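Local coordinates for esterase (Thermotoga maritima, PDB 3DOH), which hydrolyses carboxylic esters as a thermostable enzyme that joins an immunoglobulin-like domain to an alpha/beta-hydrolase domain, at residues A[56-67]-A[76-87]; A[172-180]-A[211-219]. One frame throughout, in Å; residues are numbered along the deposited sequence.

Contact 1. Residues A[56-67]-A[76-87]; sequences RTITKVYANNSG and NRGKYVVLELST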
loop_
_atom_site.group_PDB
_atom_site.type_symbol
_atom_site.label_atom_id
_atom_site.label_comp_id
_atom_site.label_asym_id
_atom_site.label_seq_id
_atom_site.Cartn_x
_atom_site.Cartn_y
_atom_site.Cartn_z
ATOM N N ARG A 56 -5.740 -21.937 7.098
ATOM C CA ARG A 56 -4.302 -21.886 7.285
ATOM C C ARG A 56 -3.776 -21.623 5.909
ATOM O O ARG A 56 -4.302 -22.175 4.915
ATOM C CB ARG A 56 -3.771 -23.209 7.849
ATOM C CG ARG A 56 -4.120 -23.432 9.329
ATOM C CD ARG A 56 -3.614 -22.284 10.198
ATOM N NE ARG A 56 -2.180 -22.068 9.990
ATOM C CZ ARG A 56 -1.210 -22.789 10.560
ATOM N NH1 ARG A 56 -1.509 -23.791 11.397
ATOM N NH2 ARG A 56 0.075 -22.508 10.287
ATOM N N THR A 57 -2.770 -20.767 5.817
ATOM C CA THR A 57 -2.238 -20.504 4.515
ATOM C C THR A 57 -1.116 -21.464 4.150
ATOM O O THR A 57 -0.081 -21.493 4.823
ATOM C CB THR A 57 -1.872 -19.035 4.251
ATOM O OG1 THR A 57 -0.570 -19.002 3.690
ATOM C CG2 THR A 57 -1.959 -18.121 5.465
ATOM N N ILE A 58 -1.358 -22.267 3.093
ATOM C CA ILE A 58 -0.396 -23.269 2.582
ATOM C C ILE A 58 0.736 -22.589 1.790
ATOM O O ILE A 58 0.505 -22.042 0.740
ATOM C CB ILE A 58 -1.104 -24.350 1.710
ATOM C CG1 ILE A 58 -2.216 -25.031 2.502
ATOM C CG2 ILE A 58 -0.143 -25.414 1.325
ATOM C CD1 ILE A 58 -3.425 -25.497 1.670
ATOM N N THR A 59 1.962 -22.619 2.287
ATOM C CA THR A 59 3.027 -21.855 1.630
ATOM C C THR A 59 3.855 -22.630 0.568
ATOM O O THR A 59 4.346 -22.021 -0.387
ATOM C CB THR A 59 3.977 -21.212 2.656
ATOM O OG1 THR A 59 4.392 -22.208 3.595
ATOM C CG2 THR A 59 3.274 -20.133 3.415
ATOM N N LYS A 60 4.040 -23.943 0.756
ATOM C CA LYS A 60 4.639 -24.809 -0.282
ATOM C C LYS A 60 3.975 -26.192 -0.223
ATOM O O LYS A 60 3.584 -26.617 0.856
ATOM C CB LYS A 60 6.171 -24.981 -0.114
ATOM C CG LYS A 60 6.986 -23.843 0.588
ATOM C CD LYS A 60 7.331 -22.608 -0.305
ATOM C CE LYS A 60 8.740 -22.033 0.006
ATOM N NZ LYS A 60 9.217 -22.215 1.456
ATOM N N VAL A 61 3.830 -26.878 -1.363
ATOM C CA VAL A 61 3.499 -28.331 -1.390
ATOM C C VAL A 61 4.656 -29.170 -1.942
ATOM O O VAL A 61 5.310 -28.756 -2.895
ATOM C CB VAL A 61 2.250 -28.673 -2.251
ATOM C CG1 VAL A 61 1.885 -30.145 -2.074
ATOM C CG2 VAL A 61 1.080 -27.842 -1.869
ATOM N N TYR A 62 4.887 -30.347 -1.359
ATOM C CA TYR A 62 5.880 -31.312 -1.889
ATOM C C TYR A 62 5.627 -32.786 -1.471
ATOM O O TYR A 62 4.759 -33.082 -0.646
ATOM C CB TYR A 62 7.333 -30.870 -1.576
ATOM C CG TYR A 62 7.651 -30.721 -0.089
ATOM C CD1 TYR A 62 7.488 -29.489 0.567
ATOM C CD2 TYR A 62 8.091 -31.806 0.652
ATOM C CE1 TYR A 62 7.755 -29.346 1.923
ATOM C CE2 TYR A 62 8.361 -31.679 2.008
ATOM C CZ TYR A 62 8.197 -30.449 2.640
ATOM O OH TYR A 62 8.447 -30.352 3.986
ATOM N N ALA A 63 6.386 -33.710 -2.044
ATOM C CA ALA A 63 6.214 -35.102 -1.672
ATOM C C ALA A 63 7.500 -35.741 -1.212
ATOM O O ALA A 63 8.564 -35.384 -1.689
ATOM C CB ALA A 63 5.638 -35.865 -2.817
ATOM N N ASN A 64 7.397 -36.676 -0.272
ATOM C CA ASN A 64 8.508 -37.551 0.120
ATOM C C ASN A 64 7.969 -38.961 0.424
ATOM O O ASN A 64 6.757 -39.224 0.260
ATOM C CB ASN A 64 9.275 -36.970 1.313
ATOM C CG ASN A 64 8.427 -36.881 2.591
ATOM O OD1 ASN A 64 8.492 -35.891 3.331
ATOM N ND2 ASN A 64 7.652 -37.918 2.866
ATOM N N ASN A 65 8.859 -39.857 0.857
ATOM C CA ASN A 65 8.458 -41.185 1.306
ATOM C C ASN A 65 8.740 -41.397 2.777
ATOM O O ASN A 65 8.503 -42.468 3.320
ATOM C CB ASN A 65 9.102 -42.280 0.456
ATOM C CG ASN A 65 8.105 -42.935 -0.523
ATOM O OD1 ASN A 65 6.909 -43.182 -0.205
ATOM N ND2 ASN A 65 8.597 -43.223 -1.722
ATOM N N SER A 66 9.233 -40.354 3.418
ATOM C CA SER A 66 9.523 -40.375 4.839
ATOM C C SER A 66 8.254 -40.179 5.684
ATOM O O SER A 66 7.981 -40.983 6.548
ATOM C CB SER A 66 10.580 -39.323 5.169
ATOM O OG SER A 66 10.139 -38.020 4.766
ATOM N N GLY A 67 7.486 -39.117 5.438
ATOM C CA GLY A 67 6.295 -38.812 6.241
ATOM C C GLY A 67 6.468 -37.600 7.137
ATOM O O GLY A 67 5.541 -37.192 7.851
ATOM N N ASN A 76 11.178 -35.443 -5.619
ATOM C CA ASN A 76 10.012 -34.794 -5.036
ATOM C C ASN A 76 8.796 -35.700 -5.245
ATOM O O ASN A 76 7.917 -35.392 -6.051
ATOM C CB ASN A 76 9.843 -33.437 -5.736
ATOM C CG ASN A 76 8.743 -32.560 -5.143
ATOM O OD1 ASN A 76 8.003 -32.936 -4.218
ATOM N ND2 ASN A 76 8.628 -31.375 -5.699
ATOM N N ARG A 77 8.752 -36.822 -4.534
ATOM C CA ARG A 77 7.751 -37.836 -4.833
ATOM C C ARG A 77 7.521 -38.836 -3.691
ATOM O O ARG A 77 8.411 -39.049 -2.845
ATOM C CB ARG A 77 8.092 -38.560 -6.160
ATOM C CG ARG A 77 8.795 -39.913 -6.043
ATOM C CD ARG A 77 9.168 -40.563 -7.416
ATOM N NE ARG A 77 10.566 -40.298 -7.766
ATOM C CZ ARG A 77 10.974 -39.422 -8.687
ATOM N NH1 ARG A 77 10.087 -38.726 -9.415
ATOM N NH2 ARG A 77 12.284 -39.253 -8.886
ATOM N N GLY A 78 6.320 -39.432 -3.661
ATOM C CA GLY A 78 6.047 -40.565 -2.776
ATOM C C GLY A 78 4.608 -40.626 -2.319
ATOM O O GLY A 78 3.765 -39.885 -2.798
ATOM N N LYS A 79 4.322 -41.508 -1.374
ATOM C CA LYS A 79 2.964 -41.597 -0.858
ATOM C C LYS A 79 2.634 -40.451 0.105
ATOM O O LYS A 79 1.462 -40.205 0.419
ATOM C CB LYS A 79 2.687 -42.982 -0.239
ATOM C CG LYS A 79 3.573 -43.352 0.941
ATOM C CD LYS A 79 4.135 -44.769 0.804
ATOM C CE LYS A 79 3.203 -45.807 1.423
ATOM N NZ LYS A 79 3.961 -46.813 2.272
ATOM N N TYR A 80 3.641 -39.729 0.570
ATOM C CA TYR A 80 3.342 -38.635 1.483
ATOM C C TYR A 80 3.331 -37.292 0.778
ATOM O O TYR A 80 4.281 -36.936 0.061
ATOM C CB TYR A 80 4.330 -38.606 2.637
ATOM C CG TYR A 80 4.297 -39.828 3.489
ATOM C CD1 TYR A 80 3.326 -39.971 4.465
ATOM C CD2 TYR A 80 5.233 -40.850 3.321
ATOM C CE1 TYR A 80 3.276 -41.091 5.273
ATOM C CE2 TYR A 80 5.187 -42.003 4.128
ATOM C CZ TYR A 80 4.198 -42.099 5.110
ATOM O OH TYR A 80 4.093 -43.192 5.922
ATOM N N VAL A 81 2.256 -36.545 0.980
ATOM C CA VAL A 81 2.192 -35.185 0.498
ATOM C C VAL A 81 2.188 -34.231 1.700
ATOM O O VAL A 81 1.343 -34.322 2.615
ATOM C CB VAL A 81 0.989 -34.974 -0.462
ATOM C CG1 VAL A 81 0.667 -33.483 -0.656
ATOM C CG2 VAL A 81 1.269 -35.663 -1.794
ATOM N N VAL A 82 3.180 -33.343 1.674
ATOM C CA VAL A 82 3.381 -32.338 2.674
ATOM C C VAL A 82 2.823 -31.009 2.223
ATOM O O VAL A 82 3.143 -30.510 1.147
ATOM C CB VAL A 82 4.877 -32.143 2.983
ATOM C CG1 VAL A 82 5.106 -30.892 3.917
ATOM C CG2 VAL A 82 5.438 -33.382 3.636
ATOM N N LEU A 83 2.002 -30.436 3.086
ATOM C CA LEU A 83 1.472 -29.111 2.893
ATOM C C LEU A 83 2.060 -28.294 4.010
ATOM O O LEU A 83 1.709 -28.500 5.166
ATOM C CB LEU A 83 -0.048 -29.136 3.087
ATOM C CG LEU A 83 -0.900 -30.057 2.213
ATOM C CD1 LEU A 83 -2.321 -29.879 2.614
ATOM C CD2 LEU A 83 -0.700 -29.748 0.734
ATOM N N GLU A 84 2.961 -27.380 3.701
ATOM C CA GLU A 84 3.534 -26.556 4.739
ATOM C C GLU A 84 2.633 -25.347 5.003
ATOM O O GLU A 84 2.003 -24.815 4.101
ATOM C CB GLU A 84 4.976 -26.218 4.354
ATOM C CG GLU A 84 5.346 -24.753 4.429
ATOM C CD GLU A 84 6.756 -24.529 4.944
ATOM O OE1 GLU A 84 7.637 -25.406 4.718
ATOM O OE2 GLU A 84 6.960 -23.477 5.604
ATOM N N LEU A 85 2.552 -24.915 6.249
ATOM C CA LEU A 85 1.634 -23.825 6.631
ATOM C C LEU A 85 2.331 -22.578 7.206
ATOM O O LEU A 85 3.306 -22.692 7.931
ATOM C CB LEU A 85 0.588 -24.353 7.620
ATOM C CG LEU A 85 -0.037 -25.705 7.237
ATOM C CD1 LEU A 85 -0.841 -26.179 8.420
ATOM C CD2 LEU A 85 -0.911 -25.632 5.962
ATOM N N SER A 86 1.824 -21.391 6.894
ATOM C CA SER A 86 2.443 -20.189 7.411
ATOM C C SER A 86 2.434 -20.220 8.893
ATOM O O SER A 86 1.398 -20.331 9.504
ATOM C CB SER A 86 1.760 -18.883 6.953
ATOM O OG SER A 86 2.487 -17.751 7.481
ATOM N N THR A 87 3.602 -20.084 9.478
ATOM C CA THR A 87 3.682 -19.973 10.924
ATOM C C THR A 87 3.205 -18.617 11.430
ATOM O O THR A 87 3.195 -18.404 12.603
ATOM C CB THR A 87 5.095 -20.321 11.444
ATOM O OG1 THR A 87 5.558 -19.258 12.291
ATOM C CG2 THR A 87 6.092 -20.464 10.285
#

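Contact 2. Residues A[172-180]-A[211-219]; sequences RKYPLVVFL and VHPCFVLAP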
loop_
_atom_site.group_PDB
_atom_site.type_symbol
_atom_site.label_atom_id
_atom_site.label_comp_id
_atom_site.label_asym_id
_atom_site.label_seq_id
_atom_site.Cartn_x
_atom_site.Cartn_y
_atom_site.Cartn_z
ATOM N N ARG A 172 30.280 -43.867 28.194
ATOM C CA ARG A 172 30.526 -42.475 28.624
ATOM C C ARG A 172 29.307 -41.905 29.386
ATOM O O ARG A 172 28.213 -42.474 29.343
ATOM C CB ARG A 172 30.909 -41.568 27.425
ATOM C CG ARG A 172 32.368 -41.743 26.902
ATOM C CD ARG A 172 32.772 -40.767 25.759
ATOM N NE ARG A 172 33.251 -41.504 24.580
ATOM C CZ ARG A 172 32.492 -41.848 23.523
ATOM N NH1 ARG A 172 31.213 -41.502 23.459
ATOM N NH2 ARG A 172 33.008 -42.539 22.505
ATOM N N LYS A 173 29.502 -40.788 30.080
ATOM C CA LYS A 173 28.421 -40.100 30.799
ATOM C C LYS A 173 28.106 -38.741 30.166
ATOM O O LYS A 173 29.005 -38.092 29.622
ATOM C CB LYS A 173 28.815 -39.886 32.264
ATOM C CG LYS A 173 28.632 -41.113 33.161
ATOM C CD LYS A 173 29.162 -40.845 34.583
ATOM C CE LYS A 173 28.455 -41.713 35.655
ATOM N NZ LYS A 173 28.906 -41.334 37.043
ATOM N N TYR A 174 26.844 -38.298 30.262
ATOM C CA TYR A 174 26.371 -37.086 29.569
ATOM C C TYR A 174 25.619 -36.115 30.489
ATOM O O TYR A 174 25.062 -36.524 31.492
ATOM C CB TYR A 174 25.496 -37.431 28.363
ATOM C CG TYR A 174 26.158 -38.360 27.370
ATOM C CD1 TYR A 174 27.029 -37.861 26.392
ATOM C CD2 TYR A 174 25.905 -39.753 27.410
ATOM C CE1 TYR A 174 27.634 -38.697 25.496
ATOM C CE2 TYR A 174 26.503 -40.601 26.519
ATOM C CZ TYR A 174 27.382 -40.082 25.568
ATOM O OH TYR A 174 27.974 -40.936 24.656
ATOM N N PRO A 175 25.603 -34.816 30.133
ATOM C CA PRO A 175 24.955 -33.741 30.866
ATOM C C PRO A 175 23.452 -33.919 31.006
ATOM O O PRO A 175 22.816 -34.607 30.190
ATOM C CB PRO A 175 25.180 -32.536 29.956
ATOM C CG PRO A 175 26.332 -32.908 29.124
ATOM C CD PRO A 175 26.245 -34.330 28.905
ATOM N N LEU A 176 22.869 -33.268 32.002
ATOM C CA LEU A 176 21.433 -33.244 32.108
ATOM C C LEU A 176 21.023 -31.796 32.129
ATOM O O LEU A 176 21.534 -30.999 32.949
ATOM C CB LEU A 176 20.965 -33.958 33.380
ATOM C CG LEU A 176 19.503 -33.843 33.832
ATOM C CD1 LEU A 176 18.509 -34.538 32.908
ATOM C CD2 LEU A 176 19.350 -34.383 35.240
ATOM N N VAL A 177 20.127 -31.422 31.223
ATOM C CA VAL A 177 19.513 -30.108 31.357
ATOM C C VAL A 177 18.133 -30.269 31.987
ATOM O O VAL A 177 17.272 -31.027 31.470
ATOM C CB VAL A 177 19.435 -29.340 30.010
ATOM C CG1 VAL A 177 18.663 -28.028 30.202
ATOM C CG2 VAL A 177 20.835 -29.073 29.421
ATOM N N VAL A 178 17.902 -29.569 33.093
ATOM C CA VAL A 178 16.592 -29.571 33.735
ATOM C C VAL A 178 15.868 -28.246 33.521
ATOM O O VAL A 178 16.381 -27.185 33.877
ATOM C CB VAL A 178 16.705 -29.846 35.246
ATOM C CG1 VAL A 178 18.118 -30.283 35.601
ATOM C CG2 VAL A 178 16.305 -28.613 36.041
ATOM N N PHE A 179 14.674 -28.311 32.940
ATOM C CA PHE A 179 13.911 -27.102 32.638
ATOM C C PHE A 179 12.690 -26.920 33.550
ATOM O O PHE A 179 11.820 -27.825 33.649
ATOM C CB PHE A 179 13.448 -27.108 31.164
ATOM C CG PHE A 179 12.438 -26.015 30.842
ATOM C CD1 PHE A 179 12.770 -24.662 31.013
ATOM C CD2 PHE A 179 11.153 -26.338 30.417
ATOM C CE1 PHE A 179 11.841 -23.653 30.762
ATOM C CE2 PHE A 179 10.221 -25.331 30.171
ATOM C CZ PHE A 179 10.573 -23.979 30.355
ATOM N N LEU A 180 12.600 -25.756 34.191
ATOM C CA LEU A 180 11.402 -25.430 34.970
ATOM C C LEU A 180 10.522 -24.426 34.243
ATOM O O LEU A 180 10.935 -23.281 34.005
ATOM C CB LEU A 180 11.787 -24.864 36.316
ATOM C CG LEU A 180 12.758 -25.704 37.125
ATOM C CD1 LEU A 180 13.172 -24.898 38.392
ATOM C CD2 LEU A 180 12.155 -27.097 37.466
ATOM N N VAL A 211 26.486 -32.163 18.779
ATOM C CA VAL A 211 27.730 -31.662 19.408
ATOM C C VAL A 211 27.774 -31.776 20.935
ATOM O O VAL A 211 28.851 -31.825 21.515
ATOM C CB VAL A 211 28.175 -30.246 18.889
ATOM C CG1 VAL A 211 28.307 -30.279 17.396
ATOM C CG2 VAL A 211 27.179 -29.205 19.243
ATOM N N HIS A 212 26.603 -31.816 21.564
ATOM C CA HIS A 212 26.516 -31.968 23.011
ATOM C C HIS A 212 25.319 -32.827 23.404
ATOM O O HIS A 212 24.329 -32.324 23.935
ATOM C CB HIS A 212 26.426 -30.600 23.690
ATOM C CG HIS A 212 27.393 -29.593 23.150
ATOM N ND1 HIS A 212 27.034 -28.638 22.223
ATOM C CD2 HIS A 212 28.707 -29.393 23.407
ATOM C CE1 HIS A 212 28.086 -27.893 21.933
ATOM N NE2 HIS A 212 29.113 -28.329 22.638
ATOM N N PRO A 213 25.417 -34.126 23.139
ATOM C CA PRO A 213 24.468 -35.099 23.691
ATOM C C PRO A 213 24.367 -34.991 25.209
ATOM O O PRO A 213 25.314 -34.550 25.860
ATOM C CB PRO A 213 25.083 -36.443 23.299
ATOM C CG PRO A 213 26.542 -36.168 23.204
ATOM C CD PRO A 213 26.663 -34.765 22.682
ATOM N N CYS A 214 23.228 -35.396 25.762
ATOM C CA CYS A 214 22.331 -34.467 26.439
ATOM C C CYS A 214 21.025 -35.147 26.833
ATOM O O CYS A 214 20.273 -35.612 25.975
ATOM C CB CYS A 214 22.046 -33.254 25.552
ATOM S SG CYS A 214 21.043 -31.972 26.339
ATOM N N PHE A 215 20.760 -35.203 28.134
ATOM C CA PHE A 215 19.433 -35.473 28.629
ATOM C C PHE A 215 18.727 -34.158 28.968
ATOM O O PHE A 215 19.361 -33.160 29.364
ATOM C CB PHE A 215 19.512 -36.278 29.923
ATOM C CG PHE A 215 20.023 -37.695 29.764
ATOM C CD1 PHE A 215 21.387 -37.965 29.723
ATOM C CD2 PHE A 215 19.137 -38.765 29.751
ATOM C CE1 PHE A 215 21.863 -39.274 29.605
ATOM C CE2 PHE A 215 19.607 -40.096 29.649
ATOM C CZ PHE A 215 20.954 -40.350 29.574
ATOM N N VAL A 216 17.400 -34.179 28.844
ATOM C CA VAL A 216 16.570 -33.052 29.238
ATOM C C VAL A 216 15.424 -33.532 30.082
ATOM O O VAL A 216 14.627 -34.341 29.644
ATOM C CB VAL A 216 15.965 -32.325 28.038
ATOM C CG1 VAL A 216 15.232 -31.061 28.479
ATOM C CG2 VAL A 216 17.035 -31.974 27.035
ATOM N N LEU A 217 15.334 -32.993 31.285
ATOM C CA LEU A 217 14.237 -33.270 32.161
ATOM C C LEU A 217 13.384 -32.027 32.232
ATOM O O LEU A 217 13.866 -30.922 32.529
ATOM C CB LEU A 217 14.764 -33.632 33.547
ATOM C CG LEU A 217 13.867 -33.367 34.741
ATOM C CD1 LEU A 217 12.713 -34.278 34.717
ATOM C CD2 LEU A 217 14.644 -33.548 35.997
ATOM N N ALA A 218 12.095 -32.226 31.992
ATOM C CA ALA A 218 11.140 -31.142 31.981
ATOM C C ALA A 218 9.984 -31.568 32.857
ATOM O O ALA A 218 9.089 -32.291 32.424
ATOM C CB ALA A 218 10.676 -30.869 30.554
ATOM N N PRO A 219 10.040 -31.215 34.125
ATOM C CA PRO A 219 8.927 -31.424 35.056
ATOM C C PRO A 219 7.742 -30.461 34.950
ATOM O O PRO A 219 7.925 -29.286 34.624
ATOM C CB PRO A 219 9.597 -31.310 36.437
ATOM C CG PRO A 219 10.778 -30.478 36.205
ATOM C CD PRO A 219 11.255 -30.756 34.797
HETATM O O HOH W 1 9.367 -27.516 33.458
#

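Contact 1. Residues A[56-67]-A[76-87]
Arg56 reaches across to Leu85 and Ser86. Its NH2 donates to Ser86 O at 2.7 Å, coming from above the carbonyl plane in a bent bond. The chain folds back at chi2 (-57°) and chi3 (-54°), which lays one guanidinium face on Leu85. The other nitrogens are held too: NE forms a salt bridge with Asp89, and NH1 bonds Val22 O and Tyr110 OH. Thr57 O accepts the N-H of Ser86. Ile58 lies alongside Leu85 and points the same way, with CG1 3.7 Å from Leu85 CD2. At Thr59 and Lys60 the strand has a beta bulge. Thr59 N donates to Glu84 O, and Lys60 O accepts from Glu84 N, so two residues stand opposite one. Val61 returns to the Ile58 face. Its CG2 runs beside Leu83 CD2 (3.7 Å), while CG1 crosses Val81 CG1.

On the other face, Tyr62 CG stands between the backbone N and the carbonyl carbon (chi1 60°), which brings the ring over Val82. Val82 CB sits 3.8 Å from the centroid of the Tyr62 ring in a CH-pi contact, and the phenol OH bonds Leu69 O. The backbones of these two residues exchange a pair of bonds. Ala63 N points away from Val81 and donates a straight bond to Asn76 OD1 (2.8 Å). Asn64 pairs its backbone with Tyr80 in both directions. Asn65 OD1 accepts from Lys79 N at 3.3 Å, and its ND2 bonds Glu32. Gly67 closes the segment. Its CA stands over the centre of the Tyr80 ring, 3.5 Å from the centroid, in a second CH-pi contact.

Strand 80-85 also pairs with strand 19-29, and strand 53-64 with strand 43-48. The arrangement is an antiparallel, bulged beta hairpin within the immunoglobulin-like N-terminal domain.

Contact 2. Residues A[172-180]-A[211-219]
Pro213 rests obliquely against the Tyr174 ring, its CG 3.6 Å from Tyr174 CE1. The phenol OH is held by Asn169 O. Cys214 turns its CB away from the first strand, yet its SG comes 4.2 Å from Val177 CG2.

Regular pairing starts at Phe215. Its N donates an almost straight bond to Pro175 O (3.0 Å), and its O accepts from Val177 N. CG of Phe215 stands anti to the carbonyl carbon (chi1 -68°), and the ring presents its edge to Pro175 O. Leu176 meets Phe215 at about a right angle, with CD1 3.6 Å from Phe215 CB. The same methyl reaches Leu217 CB at 3.9 Å. One leucine branch thus touches both neighbours on its face. Val216 lies on the opposite face, together with Val177, and its CA-H points at Val177 O.

Leu217 continues the alternation. Its N donates to Val177 O and its O accepts from Phe179 N (2.8 Å). Phe215, Val177 and Leu217 therefore each use both N and O towards the partner strand. Beyond the sheet, helix 369-376 lies on the Val177 and Cys214 side, and helix 242-257 lies behind Leu217. Pro219 has no N-H to offer, and the pairing stops here. A water instead donates to both Phe179 O and Pro219 O. Pro219 CG touches Leu180 CD2 at 3.9 Å.

Strand 264-270 flanks strand 174-180 on its other edge and runs to the probable nucleophile elbow, which the Leu180 side chain touches. Strand 215-219 is inserted between 157-163, to which it runs antiparallel, and 174-180, to which it runs parallel. This fits the 1-2-4-3-5-6-7-8 strand order of the alpha/beta-hydrolase fold.

Overall arrangement
The two contacts belong to different domains, their centres 32 Å apart and their nearest atoms about 19 Å apart. They share no strand. Contact 1 joins antiparallel neighbours of the immunoglobulin-like domain and is only partly buried. Polar side chains take part there, notably at both ends, beside apolar pairs and two CH-pi contacts. Contact 2 joins parallel strands in the middle of the catalytic domain and is almost wholly buried. Its bonds between the segments are all backbone to backbone, and its side chains are mostly aliphatic or aromatic, covered by helices. In contact 1, Lys60 packs on Glu352 of the second subunit, and Glu84 has only a long, weak ion pair with its Lys348.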